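Local coordinates for protein allantoicase (Saccharomyces cerevisiae, PDB 1O59) that hydrolyses allantoate to (S)-ureidoglycolate and urea, a step of allantoin degradation that lets yeast use purines as a secondary nitrogen source, at residues K25-I29 with S30-A34; S50-F54 with A55-N59; L130-E133 with G134-N138; S223-F227 with G228-N232. All blocks are in the same frame, centred on the assembly; numbering follows the deposited sequence.

Contact 1 (K25-I29 with S30-A34); sequences KSIII and SKNKA
The carbonyl oxygen of I27 is gripped twice by N32, and this double hold marks the C-terminal end of helix 21-31. The firmer bond comes from the side chain: N32 ND2 lies 2.6 Å from I27 O, with a nearly straight N-H...O angle of 167°. The oxygen sits close to the amide plane of N32, yet the donor stands above the carbonyl plane of I27, off its lone pairs. The backbone N of N32 adds a weak bond to the same atom. N32 reaches back because its CG lies beside its own backbone N (chi1 -70°), which turns the amide toward the preceding turn and alongside the I27 side chain, whose CG2 is 3.7 Å from ND2.

Such a helix end illustrates how the last carbonyls find partners once the regular spiral stops. The turn widens here to pi type, with K31 N bonded to S26 O at 3.0 Å. K33 then takes a positive phi, which swings the chain round and lets A34 N reach I28 O at 3.0 Å. K33 N makes a weak bond to I29 O. The amine of K33 bonds to Q263, with a weak second bond to S30 O, while I29 leans on L220; the helix end thus meets strands 218-222 and 258-263 of the second allantoicase repeat. Its other flank rests on I108 and Y193 of the first, where I28 CG2 packs 4.0 Å from A34 CB.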
loop_
_atom_site.group_PDB
_atom_site.type_symbol
_atom_site.label_atom_id
_atom_site.label_comp_id
_atom_site.label_asym_id
_atom_site.label_seq_id
_atom_site.Cartn_x
_atom_site.Cartn_y
_atom_site.Cartn_z
ATOM N N LYS A 25 -1.138 3.621 -12.243
ATOM C CA LYS A 25 -1.462 4.215 -10.937
ATOM C C LYS A 25 -2.793 4.964 -10.959
ATOM O O LYS A 25 -3.547 4.950 -9.977
ATOM C CB LYS A 25 -0.336 5.149 -10.477
ATOM C CG LYS A 25 0.922 4.414 -9.953
ATOM C CD LYS A 25 2.182 5.308 -10.080
ATOM C CE LYS A 25 3.256 5.028 -8.968
ATOM N NZ LYS A 25 4.542 5.844 -9.193
ATOM N N SER A 26 -3.072 5.610 -12.084
ATOM C CA SER A 26 -4.365 6.220 -12.325
ATOM C C SER A 26 -5.525 5.263 -12.081
ATOM O O SER A 26 -6.547 5.624 -11.479
ATOM C CB SER A 26 -4.460 6.675 -13.777
ATOM O OG SER A 26 -4.151 8.040 -13.891
ATOM N N ILE A 27 -5.390 4.062 -12.618
ATOM C CA ILE A 27 -6.471 3.108 -12.581
ATOM C C ILE A 27 -6.562 2.491 -11.194
ATOM O O ILE A 27 -7.634 2.383 -10.608
ATOM C CB ILE A 27 -6.245 2.062 -13.696
ATOM C CG1 ILE A 27 -6.609 2.700 -15.053
ATOM C CG2 ILE A 27 -7.039 0.790 -13.432
ATOM C CD1 ILE A 27 -5.697 2.359 -16.147
ATOM N N ILE A 28 -5.409 2.104 -10.676
ATOM C CA ILE A 28 -5.325 1.445 -9.363
ATOM C C ILE A 28 -5.811 2.360 -8.240
ATOM O O ILE A 28 -6.693 2.002 -7.462
ATOM C CB ILE A 28 -3.863 0.950 -9.131
ATOM C CG1 ILE A 28 -3.523 -0.158 -10.137
ATOM C CG2 ILE A 28 -3.657 0.469 -7.733
ATOM C CD1 ILE A 28 -4.510 -1.374 -10.142
ATOM N N ILE A 29 -5.277 3.566 -8.224
ATOM C CA ILE A 29 -5.465 4.481 -7.117
ATOM C C ILE A 29 -6.595 5.465 -7.340
ATOM O O ILE A 29 -7.527 5.496 -6.562
ATOM C CB ILE A 29 -4.158 5.223 -6.854
ATOM C CG1 ILE A 29 -3.069 4.233 -6.468
ATOM C CG2 ILE A 29 -4.336 6.232 -5.740
ATOM C CD1 ILE A 29 -1.654 4.780 -6.643
ATOM N N SER A 30 -6.513 6.281 -8.381
ATOM C CA SER A 30 -7.497 7.340 -8.577
ATOM C C SER A 30 -8.855 6.745 -8.858
ATOM O O SER A 30 -9.861 7.229 -8.339
ATOM C CB SER A 30 -7.129 8.302 -9.737
ATOM O OG SER A 30 -5.758 8.704 -9.727
ATOM N N LYS A 31 -8.910 5.713 -9.697
ATOM C CA LYS A 31 -10.210 5.151 -10.078
ATOM C C LYS A 31 -10.695 4.128 -9.065
ATOM O O LYS A 31 -11.841 4.167 -8.636
ATOM C CB LYS A 31 -10.167 4.533 -11.466
ATOM C CG LYS A 31 -10.022 5.556 -12.571
ATOM C CD LYS A 31 -10.357 4.961 -13.942
ATOM C CE LYS A 31 -9.510 5.595 -15.039
ATOM N NZ LYS A 31 -10.126 5.428 -16.383
ATOM N N ASN A 32 -9.828 3.211 -8.670
ATOM C CA ASN A 32 -10.286 2.098 -7.866
ATOM C C ASN A 32 -9.970 2.263 -6.385
ATOM O O ASN A 32 -10.332 1.405 -5.600
ATOM C CB ASN A 32 -9.731 0.765 -8.415
ATOM C CG ASN A 32 -10.346 0.371 -9.753
ATOM O OD1 ASN A 32 -11.410 -0.260 -9.816
ATOM N ND2 ASN A 32 -9.672 0.735 -10.827
ATOM N N LYS A 33 -9.309 3.359 -6.017
ATOM C CA LYS A 33 -9.044 3.696 -4.616
ATOM C C LYS A 33 -8.313 2.562 -3.895
ATOM O O LYS A 33 -8.593 2.271 -2.724
ATOM C CB LYS A 33 -10.355 4.039 -3.881
ATOM C CG LYS A 33 -11.339 4.947 -4.666
ATOM C CD LYS A 33 -10.737 6.307 -5.110
ATOM C CE LYS A 33 -11.766 7.150 -5.915
ATOM N NZ LYS A 33 -11.362 8.576 -6.050
ATOM N N ALA A 34 -7.374 1.934 -4.584
ATOM C CA ALA A 34 -6.766 0.723 -4.081
ATOM C C ALA A 34 -5.376 0.938 -3.510
ATOM O O ALA A 34 -4.682 1.907 -3.849
ATOM C CB ALA A 34 -6.696 -0.289 -5.168
#

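Contact 2 (S50-F54 with A55-N59); sequences SDEWF and ASAEN
Between E52 and A55 the backbone folds tightly enough for A55 N to make a weak bond to E52 O at 3.3 Å, after which the chain enters the 3-10 turn 57-59, where N59 N bonds to S56 O. The side chain that spans this bend is E52. Extended beyond CG (chi2 -166°), it runs alongside the backbone of S56 and A57, with CG 3.4 Å from A57 N, and delivers OE2 to that same N-H at 3.2 Å. The donor approaches on the anti side of the carboxylate and 28° out of its plane, a bent bond with an N-H...O angle of 136°. S56 CB lies beside OE2 as well. The other oxygen, OE1, accepts from a water 2.9 Å away that also bonds to S56 OG, so both branches of the carboxylate are tied to the following segment, one directly and one through solvent. An alanine in place of E52 would take away the acceptor of the A57 N-H and one anchor of the water, and the entry to the 3-10 turn would probably be held less firmly.

On the outer side of the bend, W53 and F54 meet as neighbours: CD1 of the indole stands 3.3 Å above the centre of the F54 ring, while F54 CD2 comes to the indole edge in its plane. W53 N itself bonds to D51 OD2, which is met from above the carboxylate plane. This bond closes an Asx turn, and beyond it F54 and A55 both face E84 of strand 83-84, forming a classic beta bulge.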
loop_
_atom_site.group_PDB
_atom_site.type_symbol
_atom_site.label_atom_id
_atom_site.label_comp_id
_atom_site.label_asym_id
_atom_site.label_seq_id
_atom_site.Cartn_x
_atom_site.Cartn_y
_atom_site.Cartn_z
ATOM N N SER A 50 5.013 -23.441 0.051
ATOM C CA SER A 50 5.401 -24.777 -0.375
ATOM C C SER A 50 6.879 -25.039 -0.115
ATOM O O SER A 50 7.282 -26.141 0.210
ATOM C CB SER A 50 5.140 -24.931 -1.888
ATOM O OG SER A 50 5.819 -23.944 -2.646
ATOM N N ASP A 51 7.685 -24.013 -0.332
ATOM C CA ASP A 51 9.125 -24.131 -0.374
ATOM C C ASP A 51 9.692 -22.721 -0.406
ATOM O O ASP A 51 9.009 -21.814 -0.796
ATOM C CB ASP A 51 9.588 -24.861 -1.622
ATOM C CG ASP A 51 11.066 -25.181 -1.581
ATOM O OD1 ASP A 51 11.452 -26.070 -0.792
ATOM O OD2 ASP A 51 11.918 -24.587 -2.260
ATOM N N GLU A 52 10.962 -22.588 -0.035
ATOM C CA GLU A 52 11.644 -21.332 0.271
ATOM C C GLU A 52 13.160 -21.585 0.147
ATOM O O GLU A 52 13.956 -20.858 0.740
ATOM C CB GLU A 52 11.374 -21.034 1.765
ATOM C CG GLU A 52 10.817 -19.688 2.056
ATOM C CD GLU A 52 10.870 -19.295 3.528
ATOM O OE1 GLU A 52 11.532 -19.933 4.371
ATOM O OE2 GLU A 52 10.263 -18.265 3.822
ATOM N N TRP A 53 13.568 -22.634 -0.544
ATOM C CA TRP A 53 14.897 -23.164 -0.372
ATOM C C TRP A 53 16.001 -22.107 -0.512
ATOM O O TRP A 53 16.907 -22.038 0.328
ATOM C CB TRP A 53 15.169 -24.366 -1.303
ATOM C CG TRP A 53 16.568 -24.821 -1.147
ATOM C CD1 TRP A 53 17.658 -24.367 -1.838
ATOM C CD2 TRP A 53 17.068 -25.742 -0.182
ATOM N NE1 TRP A 53 18.803 -24.960 -1.369
ATOM C CE2 TRP A 53 18.472 -25.812 -0.352
ATOM C CE3 TRP A 53 16.472 -26.536 0.808
ATOM C CZ2 TRP A 53 19.292 -26.633 0.430
ATOM C CZ3 TRP A 53 17.311 -27.389 1.596
ATOM C CH2 TRP A 53 18.698 -27.414 1.400
ATOM N N PHE A 54 15.945 -21.300 -1.560
ATOM C CA PHE A 54 17.038 -20.374 -1.864
ATOM C C PHE A 54 16.863 -18.974 -1.285
ATOM O O PHE A 54 17.848 -18.241 -1.144
ATOM C CB PHE A 54 17.271 -20.287 -3.367
ATOM C CG PHE A 54 17.923 -21.514 -3.942
ATOM C CD1 PHE A 54 19.240 -21.820 -3.642
ATOM C CD2 PHE A 54 17.211 -22.370 -4.790
ATOM C CE1 PHE A 54 19.854 -22.965 -4.180
ATOM C CE2 PHE A 54 17.802 -23.516 -5.312
ATOM C CZ PHE A 54 19.127 -23.822 -5.007
ATOM N N ALA A 55 15.632 -18.597 -0.959
ATOM C CA ALA A 55 15.350 -17.234 -0.554
ATOM C C ALA A 55 13.932 -17.160 -0.030
ATOM O O ALA A 55 13.065 -17.816 -0.593
ATOM C CB ALA A 55 15.536 -16.296 -1.731
ATOM N N SER A 56 13.700 -16.370 1.022
ATOM C CA SER A 56 12.441 -16.423 1.777
ATOM C C SER A 56 11.312 -15.810 1.060
ATOM O O SER A 56 11.449 -14.726 0.531
ATOM C CB SER A 56 12.507 -15.642 3.089
ATOM O OG SER A 56 13.728 -15.916 3.719
ATOM N N ALA A 57 10.167 -16.468 1.189
ATOM C CA ALA A 57 8.872 -15.960 0.766
ATOM C C ALA A 57 8.552 -14.601 1.357
ATOM O O ALA A 57 7.924 -13.775 0.739
ATOM C CB ALA A 57 7.798 -16.964 1.155
ATOM N N GLU A 58 9.010 -14.366 2.564
ATOM C CA GLU A 58 8.746 -13.110 3.272
ATOM C C GLU A 58 9.252 -11.876 2.540
ATOM O O GLU A 58 8.736 -10.761 2.770
ATOM C CB GLU A 58 9.406 -13.146 4.651
ATOM C CG GLU A 58 8.511 -12.626 5.736
ATOM C CD GLU A 58 9.232 -12.503 7.060
ATOM O OE1 GLU A 58 9.991 -13.477 7.428
ATOM O OE2 GLU A 58 9.021 -11.439 7.733
ATOM N N ASN A 59 10.266 -12.065 1.693
ATOM C CA ASN A 59 10.804 -10.960 0.899
ATOM C C ASN A 59 9.787 -10.353 -0.053
ATOM O O ASN A 59 9.849 -9.159 -0.331
ATOM C CB ASN A 59 12.057 -11.371 0.124
ATOM C CG ASN A 59 13.247 -11.664 1.026
ATOM O OD1 ASN A 59 13.919 -12.683 0.861
ATOM N ND2 ASN A 59 13.501 -10.791 1.980
HETATM O O HOH W 1 12.875 -17.746 5.785
#

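Contact 3 (L130-E133 with G134-N138); sequences LYDE and GEEGN
From its CB, the side chain of D132 heads toward G134 and E136, with CG anti to the backbone N (chi1 174°). CG lies 3.6 Å from G134 O. Beyond it the two carboxylate oxygens part company: OD2 sits 3.0 Å from that same carbonyl oxygen, an acceptor facing an acceptor, while OD1 points at the carboxylate of E136, which arrives from the opposite direction. OD1 is 3.0 Å from E136 OE1 and 3.1 Å from OE2, and the two carboxylate planes are turned 69° apart.

All this happens in the surface loop that joins the antiparallel neighbours 124-130 and 147-154, with an inverse gamma turn centred on E135. Such crowding of negative groups needs a counter-charge, and R145 supplies one: its NH1 forms a salt bridge with D132 OD1, and its NH2 makes a long, weak ion pair with E136 OE2. The proximity might nevertheless raise the proton affinity of either acid. An alanine in place of D132 would remove this salt-bridge partner of R145, whose guanidinium is likely to be left with the weak pairing to E136 and freer to turn. E135 OE1, 4.6 Å from D132 OD2, adds a further negative charge nearby, but has its own salt bridge to K99.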
loop_
_atom_site.group_PDB
_atom_site.type_symbol
_atom_site.label_atom_id
_atom_site.label_comp_id
_atom_site.label_asym_id
_atom_site.label_seq_id
_atom_site.Cartn_x
_atom_site.Cartn_y
_atom_site.Cartn_z
ATOM N N LEU A 130 -9.179 -16.001 -0.858
ATOM C CA LEU A 130 -10.324 -16.422 -0.067
ATOM C C LEU A 130 -10.745 -15.439 1.034
ATOM O O LEU A 130 -10.011 -14.523 1.426
ATOM C CB LEU A 130 -10.122 -17.849 0.484
ATOM C CG LEU A 130 -9.208 -18.257 1.656
ATOM C CD1 LEU A 130 -9.615 -17.657 3.032
ATOM C CD2 LEU A 130 -9.223 -19.791 1.730
ATOM N N TYR A 131 -11.953 -15.673 1.511
ATOM C CA TYR A 131 -12.560 -14.903 2.560
ATOM C C TYR A 131 -12.697 -15.768 3.814
ATOM O O TYR A 131 -13.457 -16.739 3.830
ATOM C CB TYR A 131 -13.945 -14.425 2.134
ATOM C CG TYR A 131 -14.549 -13.548 3.171
ATOM C CD1 TYR A 131 -14.099 -12.253 3.320
ATOM C CD2 TYR A 131 -15.539 -14.010 4.030
ATOM C CE1 TYR A 131 -14.613 -11.424 4.283
ATOM C CE2 TYR A 131 -16.073 -13.177 5.003
ATOM C CZ TYR A 131 -15.592 -11.881 5.120
ATOM O OH TYR A 131 -16.075 -10.998 6.047
ATOM N N ASP A 132 -11.965 -15.391 4.860
ATOM C CA ASP A 132 -12.005 -16.087 6.137
ATOM C C ASP A 132 -12.389 -15.138 7.267
ATOM O O ASP A 132 -11.946 -13.999 7.322
ATOM C CB ASP A 132 -10.661 -16.731 6.397
ATOM C CG ASP A 132 -10.565 -17.346 7.752
ATOM O OD1 ASP A 132 -11.455 -18.139 8.120
ATOM O OD2 ASP A 132 -9.609 -17.083 8.518
ATOM N N GLU A 133 -13.243 -15.622 8.156
ATOM C CA GLU A 133 -13.787 -14.822 9.250
ATOM C C GLU A 133 -12.963 -14.992 10.531
ATOM O O GLU A 133 -12.192 -14.102 10.884
ATOM C CB GLU A 133 -15.244 -15.214 9.472
ATOM C CG GLU A 133 -16.183 -14.808 8.336
ATOM C CD GLU A 133 -17.283 -13.865 8.811
ATOM O OE1 GLU A 133 -17.034 -12.640 8.941
ATOM O OE2 GLU A 133 -18.405 -14.370 9.067
ATOM N N GLY A 134 -13.093 -16.131 11.216
ATOM C CA GLY A 134 -12.367 -16.348 12.478
ATOM C C GLY A 134 -10.888 -16.554 12.214
ATOM O O GLY A 134 -10.535 -17.404 11.371
ATOM N N GLU A 135 -10.006 -15.798 12.890
ATOM C CA GLU A 135 -8.586 -16.218 12.950
ATOM C C GLU A 135 -8.572 -17.541 13.785
ATOM O O GLU A 135 -8.192 -17.603 14.977
ATOM C CB GLU A 135 -7.626 -15.097 13.441
ATOM C CG GLU A 135 -6.117 -15.460 13.535
ATOM C CD GLU A 135 -5.436 -16.001 12.237
ATOM O OE1 GLU A 135 -5.997 -15.910 11.110
ATOM O OE2 GLU A 135 -4.288 -16.524 12.339
ATOM N N GLU A 136 -9.044 -18.575 13.085
ATOM C CA GLU A 136 -9.394 -19.887 13.605
ATOM C C GLU A 136 -8.216 -20.857 13.472
ATOM O O GLU A 136 -8.175 -21.904 14.103
ATOM C CB GLU A 136 -10.558 -20.424 12.758
ATOM C CG GLU A 136 -10.112 -20.904 11.356
ATOM C CD GLU A 136 -11.062 -20.556 10.213
ATOM O OE1 GLU A 136 -12.140 -19.908 10.457
ATOM O OE2 GLU A 136 -10.692 -20.940 9.057
ATOM N N GLY A 137 -7.280 -20.500 12.607
ATOM C CA GLY A 137 -6.058 -21.255 12.433
ATOM C C GLY A 137 -5.296 -20.783 11.216
ATOM O O GLY A 137 -5.745 -19.910 10.488
ATOM N N ASN A 138 -4.145 -21.373 10.981
ATOM C CA ASN A 138 -3.411 -21.043 9.778
ATOM C C ASN A 138 -3.986 -21.731 8.530
ATOM O O ASN A 138 -3.983 -22.956 8.415
ATOM C CB ASN A 138 -1.911 -21.290 9.976
ATOM C CG ASN A 138 -1.339 -20.403 11.092
ATOM O OD1 ASN A 138 -0.774 -19.337 10.819
ATOM N ND2 ASN A 138 -1.572 -20.801 12.360
#

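Contact 4 (S223-F227 with G228-N232); sequences SDQHF and GSVDN
G228 opens the second segment next to Q225, whose CB lies 4.0 Å from G228 O. The glycine has a positive phi (64°), and a side chain here would collide with the carbonyl oxygen of F227. At S229 the chain turns back toward Q225: S229 CB packs 3.1 Å from the amide oxygen OE1. The S229 hydroxyl looks elsewhere. Placed between its backbone N and carbonyl carbon, OG donates to D231 OD1 at 2.6 Å, from above the carboxylate plane.

V230 provides the main link. Its backbone N-H gives a bond of 2.8 Å and 161° to Q225 OE1, a little tilted from the amide plane, and its CG2 rests 3.3 Å from the same oxygen. Q225 can reach so far because its chain is extended beyond CG. A water donates to OE1 too and makes a weak bond to D231 OD1. The second oxygen of D231 is paired with K41, which N232 OD1 also binds, and N232 N closes the short turn on S229 O.

As a general lesson, a side-chain amide can stand in for backbone in fixing the entry to a 3-10 turn. Here it does so just after strand 227-228, which pairs with strand 246-247, in the beta-sandwich of the second allantoicase repeat, assigned to the galactose-binding-domain clan.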
loop_
_atom_site.group_PDB
_atom_site.type_symbol
_atom_site.label_atom_id
_atom_site.label_comp_id
_atom_site.label_asym_id
_atom_site.label_seq_id
_atom_site.Cartn_x
_atom_site.Cartn_y
_atom_site.Cartn_z
ATOM N N SER A 223 2.637 16.505 -4.416
ATOM C CA SER A 223 3.589 17.370 -5.073
ATOM C C SER A 223 4.877 16.594 -5.479
ATOM O O SER A 223 5.302 16.649 -6.609
ATOM C CB SER A 223 3.906 18.538 -4.139
ATOM O OG SER A 223 4.264 18.072 -2.848
ATOM N N ASP A 224 5.425 15.814 -4.563
ATOM C CA ASP A 224 6.762 15.239 -4.660
ATOM C C ASP A 224 6.785 14.109 -3.626
ATOM O O ASP A 224 6.087 14.183 -2.620
ATOM C CB ASP A 224 7.792 16.345 -4.305
ATOM C CG ASP A 224 9.282 15.863 -4.296
ATOM O OD1 ASP A 224 9.789 15.620 -5.426
ATOM O OD2 ASP A 224 10.016 15.762 -3.244
ATOM N N GLN A 225 7.554 13.058 -3.905
ATOM C CA GLN A 225 7.881 11.987 -2.957
ATOM C C GLN A 225 9.339 11.740 -3.165
ATOM O O GLN A 225 9.705 11.119 -4.125
ATOM C CB GLN A 225 7.202 10.667 -3.333
ATOM C CG GLN A 225 5.738 10.570 -3.119
ATOM C CD GLN A 225 5.180 9.200 -3.475
ATOM O OE1 GLN A 225 4.264 8.735 -2.808
ATOM N NE2 GLN A 225 5.705 8.572 -4.536
ATOM N N HIS A 226 10.216 12.224 -2.321
ATOM C CA HIS A 226 11.626 11.960 -2.579
ATOM C C HIS A 226 11.978 10.655 -1.893
ATOM O O HIS A 226 12.414 9.721 -2.546
ATOM C CB HIS A 226 12.472 13.109 -2.073
ATOM C CG HIS A 226 13.934 12.871 -2.189
ATOM N ND1 HIS A 226 14.783 12.926 -1.097
ATOM C CD2 HIS A 226 14.700 12.553 -3.260
ATOM C CE1 HIS A 226 16.014 12.658 -1.499
ATOM N NE2 HIS A 226 15.990 12.420 -2.803
ATOM N N PHE A 227 11.739 10.600 -0.580
ATOM C CA PHE A 227 12.026 9.435 0.219
ATOM C C PHE A 227 10.737 9.015 0.932
ATOM O O PHE A 227 9.938 9.842 1.361
ATOM C CB PHE A 227 13.091 9.835 1.233
ATOM C CG PHE A 227 13.829 8.682 1.869
ATOM C CD1 PHE A 227 13.898 8.566 3.261
ATOM C CD2 PHE A 227 14.497 7.745 1.088
ATOM C CE1 PHE A 227 14.603 7.529 3.854
ATOM C CE2 PHE A 227 15.192 6.697 1.680
ATOM C CZ PHE A 227 15.245 6.591 3.066
ATOM N N GLY A 228 10.488 7.713 1.006
ATOM C CA GLY A 228 9.133 7.203 1.340
ATOM C C GLY A 228 8.072 7.559 0.287
ATOM O O GLY A 228 8.384 7.793 -0.884
ATOM N N SER A 229 6.819 7.594 0.702
ATOM C CA SER A 229 5.717 7.829 -0.206
ATOM C C SER A 229 4.530 8.284 0.576
ATOM O O SER A 229 4.437 8.055 1.800
ATOM C CB SER A 229 5.357 6.560 -0.968
ATOM O OG SER A 229 5.188 5.457 -0.094
ATOM N N VAL A 230 3.613 8.941 -0.126
ATOM C CA VAL A 230 2.458 9.532 0.537
ATOM C C VAL A 230 1.567 8.468 1.182
ATOM O O VAL A 230 0.904 8.736 2.175
ATOM C CB VAL A 230 1.608 10.462 -0.406
ATOM C CG1 VAL A 230 2.271 11.816 -0.551
ATOM C CG2 VAL A 230 1.329 9.807 -1.794
ATOM N N ASP A 231 1.541 7.270 0.617
ATOM C CA ASP A 231 0.732 6.207 1.204
ATOM C C ASP A 231 1.208 5.789 2.584
ATOM O O ASP A 231 0.438 5.227 3.355
ATOM C CB ASP A 231 0.598 5.001 0.267
ATOM C CG ASP A 231 1.898 4.383 -0.069
ATOM O OD1 ASP A 231 2.727 5.103 -0.682
ATOM O OD2 ASP A 231 2.164 3.179 0.206
ATOM N N ASN A 232 2.445 6.126 2.922
ATOM C CA ASN A 232 2.949 5.843 4.236
ATOM C C ASN A 232 2.266 6.683 5.304
ATOM O O ASN A 232 2.358 6.357 6.482
ATOM C CB ASN A 232 4.467 6.061 4.305
ATOM C CG ASN A 232 5.255 5.002 3.538
ATOM O OD1 ASN A 232 4.709 3.928 3.222
ATOM N ND2 ASN A 232 6.542 5.289 3.236
HETATM O O HOH W 2 2.177 6.476 -3.787
#

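Overall arrangement
Contacts 2 and 4 are the instructive pair: they fall at matching places in the two allantoicase repeats, each after the first strand of a five-stranded sheet, and in both an acidic or amide side chain accepts from a backbone N-H five residues on. The centres of contact 2 and contact 4 are nonetheless 29 Å apart. Contact 1, the helix end, lies nearer the junction, 17 Å from contact 4 between centres and about 6 Å at the nearest atoms, without touching it. Contact 3 is a loop on the same repeat as contact 2; its centre is 23 Å from that of contact 2 and 33 Å from that of contact 4, across the centre of the chain. None of the four can be tied to the catalytic site.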